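Local coordinates for protein 2-hydroxyhepta-2,4-diene-1,7-dioate isomerase (Mycobacterium abscessus, PDB 3RR6) that is of unproven function but, as a fumarylacetoacetate hydrolase family member, probably acts as a metal-dependent isomerase or hydrolase such as an acetylpyruvate hydrolase, at residues 119-125 / 227-233; 130-134 / 214-218. All blocks are in the same frame, centred on the assembly; numbering follows the deposited sequence.

Interaction 1 of 2, residues 119-125 / 227-233. With EDO (1,2-ethanediol), chain O.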
ATOM      1  N   GLY A 119       6.370  -2.998  -5.642  1.00 11.42           N
ATOM      2  CA  GLY A 119       6.209  -1.800  -4.817  1.00 11.33           C
ATOM      3  C   GLY A 119       5.126  -0.904  -5.377  1.00 10.96           C
ATOM      4  O   GLY A 119       5.081  -0.685  -6.581  1.00 11.65           O
ATOM      5  N   GLU A 120       4.251  -0.385  -4.508  1.00 10.80           N
ATOM      6  CA  GLU A 120       3.086   0.401  -4.954  1.00 11.15           C
ATOM      7  C   GLU A 120       2.723   1.536  -4.006  1.00 11.22           C
ATOM      8  O   GLU A 120       2.885   1.433  -2.796  1.00 11.11           O
ATOM      9  CB  GLU A 120       1.852  -0.502  -5.126  1.00 11.58           C
ATOM     10  CG  GLU A 120       2.173  -1.834  -5.794  1.00 12.87           C
ATOM     11  CD  GLU A 120       1.072  -2.457  -6.599  1.00 14.85           C
ATOM     12  OE1 GLU A 120      -0.062  -1.945  -6.621  1.00 13.33           O
ATOM     13  OE2 GLU A 120       1.376  -3.460  -7.282  1.00 14.39           O
ATOM     14  N   LEU A 121       2.216   2.619  -4.580  1.00 10.80           N
ATOM     15  CA  LEU A 121       1.499   3.642  -3.817  1.00 11.06           C
ATOM     16  C   LEU A 121       0.128   3.099  -3.431  1.00 11.34           C
ATOM     17  O   LEU A 121      -0.594   2.565  -4.282  1.00 11.80           O
ATOM     18  CB  LEU A 121       1.328   4.914  -4.653  1.00 11.36           C
ATOM     19  CG  LEU A 121       0.499   6.025  -4.006  1.00 11.22           C
ATOM     20  CD1 LEU A 121       1.277   6.674  -2.869  1.00 12.79           C
ATOM     21  CD2 LEU A 121       0.087   7.081  -5.046  1.00 12.93           C
ATOM     22  N   ALA A 122      -0.228   3.238  -2.152  1.00 10.76           N
ATOM     23  CA  ALA A 122      -1.506   2.762  -1.629  1.00 10.83           C
ATOM     24  C   ALA A 122      -2.427   3.913  -1.263  1.00 10.91           C
ATOM     25  O   ALA A 122      -2.053   4.790  -0.494  1.00 11.98           O
ATOM     26  CB  ALA A 122      -1.269   1.875  -0.387  1.00 10.92           C
ATOM     27  N   ILE A 123      -3.637   3.894  -1.812  1.00 10.14           N
ATOM     28  CA  ILE A 123      -4.706   4.824  -1.439  1.00 10.40           C
ATOM     29  C   ILE A 123      -5.450   4.239  -0.244  1.00 10.48           C
ATOM     30  O   ILE A 123      -5.800   3.058  -0.248  1.00 10.72           O
ATOM     31  CB  ILE A 123      -5.725   4.941  -2.585  1.00 10.22           C
ATOM     32  CG1 ILE A 123      -5.086   5.464  -3.870  1.00 11.37           C
ATOM     33  CG2 ILE A 123      -6.918   5.837  -2.192  1.00 12.36           C
ATOM     34  CD1 ILE A 123      -5.949   5.183  -5.096  1.00 13.20           C
ATOM     35  N   VAL A 124      -5.706   5.052   0.776  1.00  9.99           N
ATOM     36  CA  VAL A 124      -6.550   4.641   1.891  1.00 10.48           C
ATOM     37  C   VAL A 124      -7.834   5.466   1.866  1.00 10.37           C
ATOM     38  O   VAL A 124      -7.798   6.703   1.948  1.00 11.31           O
ATOM     39  CB  VAL A 124      -5.853   4.770   3.259  1.00 10.17           C
ATOM     40  CG1 VAL A 124      -6.772   4.222   4.369  1.00 11.59           C
ATOM     41  CG2 VAL A 124      -4.483   4.042   3.253  1.00 12.62           C
ATOM     42  N   ILE A 125      -8.969   4.776   1.753  1.00 10.54           N
ATOM     43  CA  ILE A 125     -10.296   5.407   1.693  1.00 10.79           C
ATOM     44  C   ILE A 125     -10.718   5.900   3.076  1.00 11.64           C
ATOM     45  O   ILE A 125     -10.448   5.251   4.092  1.00 11.82           O
ATOM     46  CB  ILE A 125     -11.331   4.397   1.123  1.00 11.32           C
ATOM     47  CG1 ILE A 125     -10.939   3.994  -0.307  1.00 11.45           C
ATOM     48  CG2 ILE A 125     -12.768   4.914   1.214  1.00 11.53           C
ATOM     49  CD1 ILE A 125     -10.996   5.103  -1.344  1.00 12.91           C
ATOM     50  N   ASP A 227     -10.564   0.961   3.664  1.00 11.54           N
ATOM     51  CA  ASP A 227     -10.212   0.157   2.497  1.00 11.40           C
ATOM     52  C   ASP A 227      -8.958   0.714   1.814  1.00 10.80           C
ATOM     53  O   ASP A 227      -8.718   1.922   1.799  1.00 10.88           O
ATOM     54  CB  ASP A 227     -11.363   0.087   1.492  1.00 11.62           C
ATOM     55  CG  ASP A 227     -12.464  -0.869   1.913  1.00 12.95           C
ATOM     56  OD1 ASP A 227     -12.298  -1.595   2.927  1.00 13.99           O
ATOM     57  OD2 ASP A 227     -13.504  -0.888   1.217  1.00 14.19           O
ATOM     58  N   VAL A 228      -8.184  -0.187   1.240  1.00 10.26           N
ATOM     59  CA  VAL A 228      -6.927   0.149   0.586  1.00 10.61           C
ATOM     60  C   VAL A 228      -7.033  -0.173  -0.895  1.00 10.84           C
ATOM     61  O   VAL A 228      -7.536  -1.236  -1.257  1.00 10.95           O
ATOM     62  CB  VAL A 228      -5.777  -0.635   1.213  1.00 10.69           C
ATOM     63  CG1 VAL A 228      -4.480  -0.452   0.425  1.00 12.55           C
ATOM     64  CG2 VAL A 228      -5.571  -0.208   2.668  1.00 12.16           C
ATOM     65  N   ILE A 229      -6.574   0.747  -1.743  1.00 10.65           N
ATOM     66  CA  ILE A 229      -6.428   0.481  -3.175  1.00 11.21           C
ATOM     67  C   ILE A 229      -4.959   0.647  -3.564  1.00 11.28           C
ATOM     68  O   ILE A 229      -4.393   1.740  -3.458  1.00 11.35           O
ATOM     69  CB  ILE A 229      -7.284   1.398  -4.068  1.00 11.46           C
ATOM     70  CG1 ILE A 229      -8.750   1.368  -3.643  1.00 12.37           C
ATOM     71  CG2 ILE A 229      -7.126   0.951  -5.536  1.00 13.17           C
ATOM     72  CD1 ILE A 229      -9.613   2.450  -4.333  1.00 13.55           C
ATOM     73  N   LEU A 230      -4.331  -0.442  -3.994  1.00 11.19           N
ATOM     74  CA  LEU A 230      -2.953  -0.399  -4.489  1.00 11.21           C
ATOM     75  C   LEU A 230      -2.984   0.035  -5.947  1.00 11.41           C
ATOM     76  O   LEU A 230      -3.750  -0.507  -6.740  1.00 12.05           O
ATOM     77  CB  LEU A 230      -2.282  -1.760  -4.347  1.00 11.20           C
ATOM     78  CG  LEU A 230      -2.238  -2.360  -2.943  1.00 11.99           C
ATOM     79  CD1 LEU A 230      -1.473  -3.670  -2.965  1.00 12.57           C
ATOM     80  CD2 LEU A 230      -1.596  -1.386  -1.956  1.00 12.86           C
ATOM     81  N   THR A 231      -2.150   1.001  -6.303  1.00 11.14           N
ATOM     82  CA  THR A 231      -2.302   1.694  -7.589  1.00 11.14           C
ATOM     83  C   THR A 231      -1.482   1.137  -8.759  1.00 11.62           C
ATOM     84  O   THR A 231      -1.513   1.704  -9.845  1.00 12.78           O
ATOM     85  CB  THR A 231      -1.996   3.187  -7.433  1.00 11.46           C
ATOM     86  OG1 THR A 231      -0.654   3.359  -6.959  1.00 12.37           O
ATOM     87  CG2 THR A 231      -2.997   3.843  -6.461  1.00 12.87           C
ATOM     88  N   GLY A 232      -0.790   0.024  -8.544  1.00 11.12           N
ATOM     89  CA  GLY A 232       0.002  -0.634  -9.589  1.00 11.45           C
ATOM     90  C   GLY A 232       1.495  -0.534  -9.308  1.00 11.15           C
ATOM     91  O   GLY A 232       1.915   0.023  -8.299  1.00 11.98           O
ATOM     92  N   THR A 233       2.302  -1.114 -10.195  1.00 11.43           N
ATOM     93  CA  THR A 233       3.750  -1.192  -9.959  1.00 11.42           C
ATOM     94  C   THR A 233       4.487  -0.970 -11.269  1.00 11.97           C
ATOM     95  O   THR A 233       4.017  -1.401 -12.315  1.00 12.38           O
ATOM     96  CB  THR A 233       4.131  -2.548  -9.300  1.00 11.68           C
ATOM     97  OG1 THR A 233       5.409  -2.439  -8.660  1.00 12.29           O
ATOM     98  CG2 THR A 233       4.172  -3.682 -10.311  1.00 12.39           C
TER
HETATM   99  C1  EDO O 275       4.396  -1.337 -15.158  1.00 29.06           C
HETATM  100  O1  EDO O 275       3.022  -1.089 -14.830  1.00 23.49           O
HETATM  101  C2  EDO O 275       4.491  -2.120 -16.451  1.00 28.65           C
HETATM  102  O2  EDO O 275       4.080  -3.475 -16.245  1.00 33.35           O
HETATM  103  O   HOH W   1       1.857   2.602  -7.529  1.00 11.28           O

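Interaction 2 of 2, residues 130-134 / 214-218. With EDO (1,2-ethanediol), chain I.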
ATOM      1  N   LYS A 130     -19.480   5.211  -3.206  1.00 14.25           N
ATOM      2  CA  LYS A 130     -19.889   4.418  -4.361  1.00 14.41           C
ATOM      3  C   LYS A 130     -20.112   5.383  -5.525  1.00 14.56           C
ATOM      4  O   LYS A 130     -20.613   6.495  -5.323  1.00 15.06           O
ATOM      5  CB  LYS A 130     -21.179   3.665  -4.047  1.00 14.67           C
ATOM      6  CG  LYS A 130     -21.700   2.753  -5.156  1.00 15.72           C
ATOM      7  CD  LYS A 130     -20.874   1.488  -5.287  1.00 16.03           C
ATOM      8  CE  LYS A 130     -21.246   0.716  -6.539  1.00 18.14           C
ATOM      9  NZ  LYS A 130     -22.618   0.173  -6.479  1.00 19.22           N
ATOM     10  N   ASP A 131     -19.751   4.972  -6.737  1.00 14.28           N
ATOM     11  CA  ASP A 131     -19.970   5.800  -7.937  1.00 15.03           C
ATOM     12  C   ASP A 131     -19.349   7.189  -7.803  1.00 14.57           C
ATOM     13  O   ASP A 131     -19.982   8.214  -8.136  1.00 15.70           O
ATOM     14  CB  ASP A 131     -21.471   5.925  -8.249  1.00 15.93           C
ATOM     15  CG  ASP A 131     -22.119   4.603  -8.565  1.00 18.25           C
ATOM     16  OD1 ASP A 131     -21.466   3.750  -9.190  1.00 21.26           O
ATOM     17  OD2 ASP A 131     -23.308   4.425  -8.205  1.00 22.74           O
ATOM     18  N   VAL A 132     -18.113   7.230  -7.323  1.00 13.64           N
ATOM     19  CA  VAL A 132     -17.398   8.491  -7.127  1.00 13.39           C
ATOM     20  C   VAL A 132     -16.797   8.939  -8.453  1.00 13.56           C
ATOM     21  O   VAL A 132     -16.033   8.198  -9.060  1.00 14.01           O
ATOM     22  CB  VAL A 132     -16.257   8.324  -6.092  1.00 13.18           C
ATOM     23  CG1 VAL A 132     -15.531   9.650  -5.850  1.00 13.77           C
ATOM     24  CG2 VAL A 132     -16.786   7.775  -4.773  1.00 13.50           C
ATOM     25  N   PRO A 133     -17.122  10.162  -8.921  1.00 13.90           N
ATOM     26  CA  PRO A 133     -16.401  10.678 -10.085  1.00 14.17           C
ATOM     27  C   PRO A 133     -14.955  11.020  -9.725  1.00 13.98           C
ATOM     28  O   PRO A 133     -14.670  11.362  -8.577  1.00 13.33           O
ATOM     29  CB  PRO A 133     -17.182  11.943 -10.463  1.00 14.94           C
ATOM     30  CG  PRO A 133     -17.890  12.338  -9.227  1.00 16.10           C
ATOM     31  CD  PRO A 133     -18.080  11.130  -8.373  1.00 14.58           C
ATOM     32  N   ALA A 134     -14.046  10.921 -10.696  1.00 13.86           N
ATOM     33  CA  ALA A 134     -12.623  11.144 -10.439  1.00 14.15           C
ATOM     34  C   ALA A 134     -12.368  12.462  -9.715  1.00 14.74           C
ATOM     35  O   ALA A 134     -11.551  12.526  -8.803  1.00 15.41           O
ATOM     36  CB  ALA A 134     -11.838  11.078 -11.732  1.00 14.37           C
ATOM     37  N   VAL A 214     -10.008   5.418  -8.377  1.00 10.80           N
ATOM     38  CA  VAL A 214     -11.155   5.467  -7.447  1.00 11.22           C
ATOM     39  C   VAL A 214     -12.469   5.455  -8.226  1.00 11.31           C
ATOM     40  O   VAL A 214     -13.422   4.770  -7.845  1.00 10.92           O
ATOM     41  CB  VAL A 214     -11.053   6.669  -6.506  1.00 11.99           C
ATOM     42  CG1 VAL A 214     -12.347   6.863  -5.701  1.00 12.38           C
ATOM     43  CG2 VAL A 214      -9.863   6.493  -5.569  1.00 12.50           C
ATOM     44  N   GLU A 215     -12.531   6.187  -9.338  1.00 11.20           N
ATOM     45  CA  GLU A 215     -13.722   6.151 -10.187  1.00 12.05           C
ATOM     46  C   GLU A 215     -14.053   4.737 -10.683  1.00 12.43           C
ATOM     47  O   GLU A 215     -15.203   4.288 -10.600  1.00 12.67           O
ATOM     48  CB  GLU A 215     -13.588   7.115 -11.373  1.00 12.52           C
ATOM     49  CG  GLU A 215     -14.845   7.229 -12.215  1.00 14.28           C
ATOM     50  CD  GLU A 215     -14.720   8.224 -13.341  1.00 18.11           C
ATOM     51  OE1 GLU A 215     -14.562   9.426 -13.066  1.00 18.68           O
ATOM     52  OE2 GLU A 215     -14.793   7.800 -14.515  1.00 23.95           O
ATOM     53  N   TRP A 216     -13.044   4.027 -11.175  1.00 11.40           N
ATOM     54  CA  TRP A 216     -13.261   2.676 -11.690  1.00 11.39           C
ATOM     55  C   TRP A 216     -13.688   1.719 -10.583  1.00 11.24           C
ATOM     56  O   TRP A 216     -14.695   1.007 -10.724  1.00 11.17           O
ATOM     57  CB  TRP A 216     -11.995   2.159 -12.376  1.00 11.52           C
ATOM     58  CG  TRP A 216     -12.133   0.821 -13.024  1.00 11.58           C
ATOM     59  CD1 TRP A 216     -11.833  -0.395 -12.467  1.00 11.49           C
ATOM     60  CD2 TRP A 216     -12.575   0.550 -14.362  1.00 11.62           C
ATOM     61  NE1 TRP A 216     -12.073  -1.400 -13.375  1.00 12.03           N
ATOM     62  CE2 TRP A 216     -12.519  -0.849 -14.547  1.00 12.06           C
ATOM     63  CE3 TRP A 216     -13.000   1.354 -15.424  1.00 12.81           C
ATOM     64  CZ2 TRP A 216     -12.883  -1.458 -15.747  1.00 13.46           C
ATOM     65  CZ3 TRP A 216     -13.362   0.744 -16.611  1.00 13.75           C
ATOM     66  CH2 TRP A 216     -13.303  -0.651 -16.760  1.00 13.66           C
ATOM     67  N   VAL A 217     -12.924   1.690  -9.496  1.00 10.72           N
ATOM     68  CA  VAL A 217     -13.182   0.721  -8.422  1.00 10.62           C
ATOM     69  C   VAL A 217     -14.534   1.007  -7.763  1.00 11.35           C
ATOM     70  O   VAL A 217     -15.312   0.093  -7.527  1.00 10.91           O
ATOM     71  CB  VAL A 217     -12.063   0.702  -7.394  1.00 10.66           C
ATOM     72  CG1 VAL A 217     -12.439  -0.230  -6.212  1.00 11.29           C
ATOM     73  CG2 VAL A 217     -10.759   0.254  -8.039  1.00 10.81           C
ATOM     74  N   SER A 218     -14.821   2.281  -7.478  1.00 11.24           N
ATOM     75  CA  SER A 218     -16.073   2.610  -6.790  1.00 11.42           C
ATOM     76  C   SER A 218     -17.306   2.489  -7.680  1.00 12.15           C
ATOM     77  O   SER A 218     -18.416   2.467  -7.167  1.00 12.29           O
ATOM     78  CB  SER A 218     -16.005   3.994  -6.155  1.00 12.04           C
ATOM     79  OG  SER A 218     -16.106   5.010  -7.137  1.00 12.21           O
TER
HETATM   80  C1  EDO I 269     -20.505   8.465  -2.515  1.00 31.46           C
HETATM   81  O1  EDO I 269     -21.412   7.351  -2.533  1.00 35.50           O
HETATM   82  C2  EDO I 269     -19.902   8.764  -3.881  1.00 31.52           C
HETATM   83  O2  EDO I 269     -20.871   9.138  -4.888  1.00 30.10           O
HETATM   84  O   HOH W   2     -17.441   5.851 -10.182  1.00 12.09           O

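Interaction 1 of 2, residues 119-125 / 227-233
Strand 115-125 meets strand 228-230 as antiparallel neighbours in the buried core. At Gly-119 the partner is not yet a strand, and a side chain supplies the contact: Thr-233 OG1 donates to Gly-119 O (2.7 Å). Glu-120 reaches across the same gap, its OE1 accepting a hydrogen bond from Gly-232 N (2.8 Å). Gly-232 sits at a positive phi of 111°, where a CB would be jammed against the preceding carbonyl. Leu-121 O takes two donors from one residue, Thr-231 N (3.0 Å) and Thr-231 OG1 (2.8 Å), while a water joins Leu-121 N, Thr-231 OG1 and Gly-232 O. Ala-122 forms a non-hydrogen-bonded pair with Leu-230, its CB lying 3.6 Å from Leu-230 CD2. Regular pairing follows at Ile-123, whose N and O bond reciprocally to Ile-229 O (2.8 Å) and Ile-229 N (2.9 Å). Its CD1 packs against Thr-231 CG2 (3.5 Å), and helix 210-220 covers this face. Val-124 pairs with Val-228; on this opposite face, shared with Ala-122 and Leu-230, Ala-122 and Val-228 touch Leu-174 and Val-124 touches Ile-178 of strand 172-179. Ile-125 N closes the pairing on Asp-227 O (2.9 Å); the Asp-227 carboxylate itself turns to Ser-65 and Lys-66. The central sheet, with the Thr-Gly-Thr segment that follows strand 228-230, is characteristic of the fumarylacetoacetate hydrolase family. In metal-dependent relatives acidic side chains here hold a divalent cation; Glu-120, touching Asp-149 of strand 141-152, is placed consistently with such a role.

Interaction 2 of 2, residues 130-134 / 214-218
In this fumarylacetoacetate hydrolase-type domain, the loop that follows strand 115-125 docks along the later turns of helix 210-220, and three of its backbone amides are satisfied by the helix. Asp-131 N donates to the carbonyl Ser-218 O (2.9 Å, nearly linear at 174°), near the helix C-terminus, where carbonyls begin to run out of helical donors. The left-handed conformation of Asp-131 (phi 55°, psi 46°) goes with two successive amides both meeting Ser-218: Val-132 N donates to Ser-218 OG (3.0 Å). That hydroxyl passes its own proton back along the helix to Val-214 O (2.8 Å), a carbonyl that also accepts the normal helical bond from Ser-218 N (2.9 Å). The third amide, Ala-134 N, is met by a carboxylate, Glu-215 OE1, at 2.8 Å. Val-132 O receives no amide from the helix; instead a water donates to it (3.0 Å) and to Glu-215 O (2.8 Å), bridging the two backbones, and Glu-215 CA makes a CA-H...O contact with Val-132 O (3.3 Å). On the outer side, Lys-130 N donates to O1 of an ethanediol, probably from the crystallisation liquor. Little apolar packing is involved: Val-132 is the buried residue of segment 130-134, and its CB comes within 4.2 Å of Val-214 CG1.

Overall arrangement
Both interactions involve strand 115-125 or the loop just after it, and along the chain interaction 2 is nested inside the span closed by interaction 1. Their centres lie 14 Å apart. Interaction 1 is core, its centre about 4 Å from the centre of the chain, and combines main-chain strand pairing with apolar packing on both faces of the sheet. Interaction 2, its centre about 18 Å from that of the chain, is partly exposed and is held mainly by loop amides meeting helix oxygens. A water bridges the segments in both. Helix 210-220 links them: Val-214 CG2 packs on Ile-123 CD1 and on Ile-229 CD1 (both 4.2 Å), so the helix lies between sheet and loop.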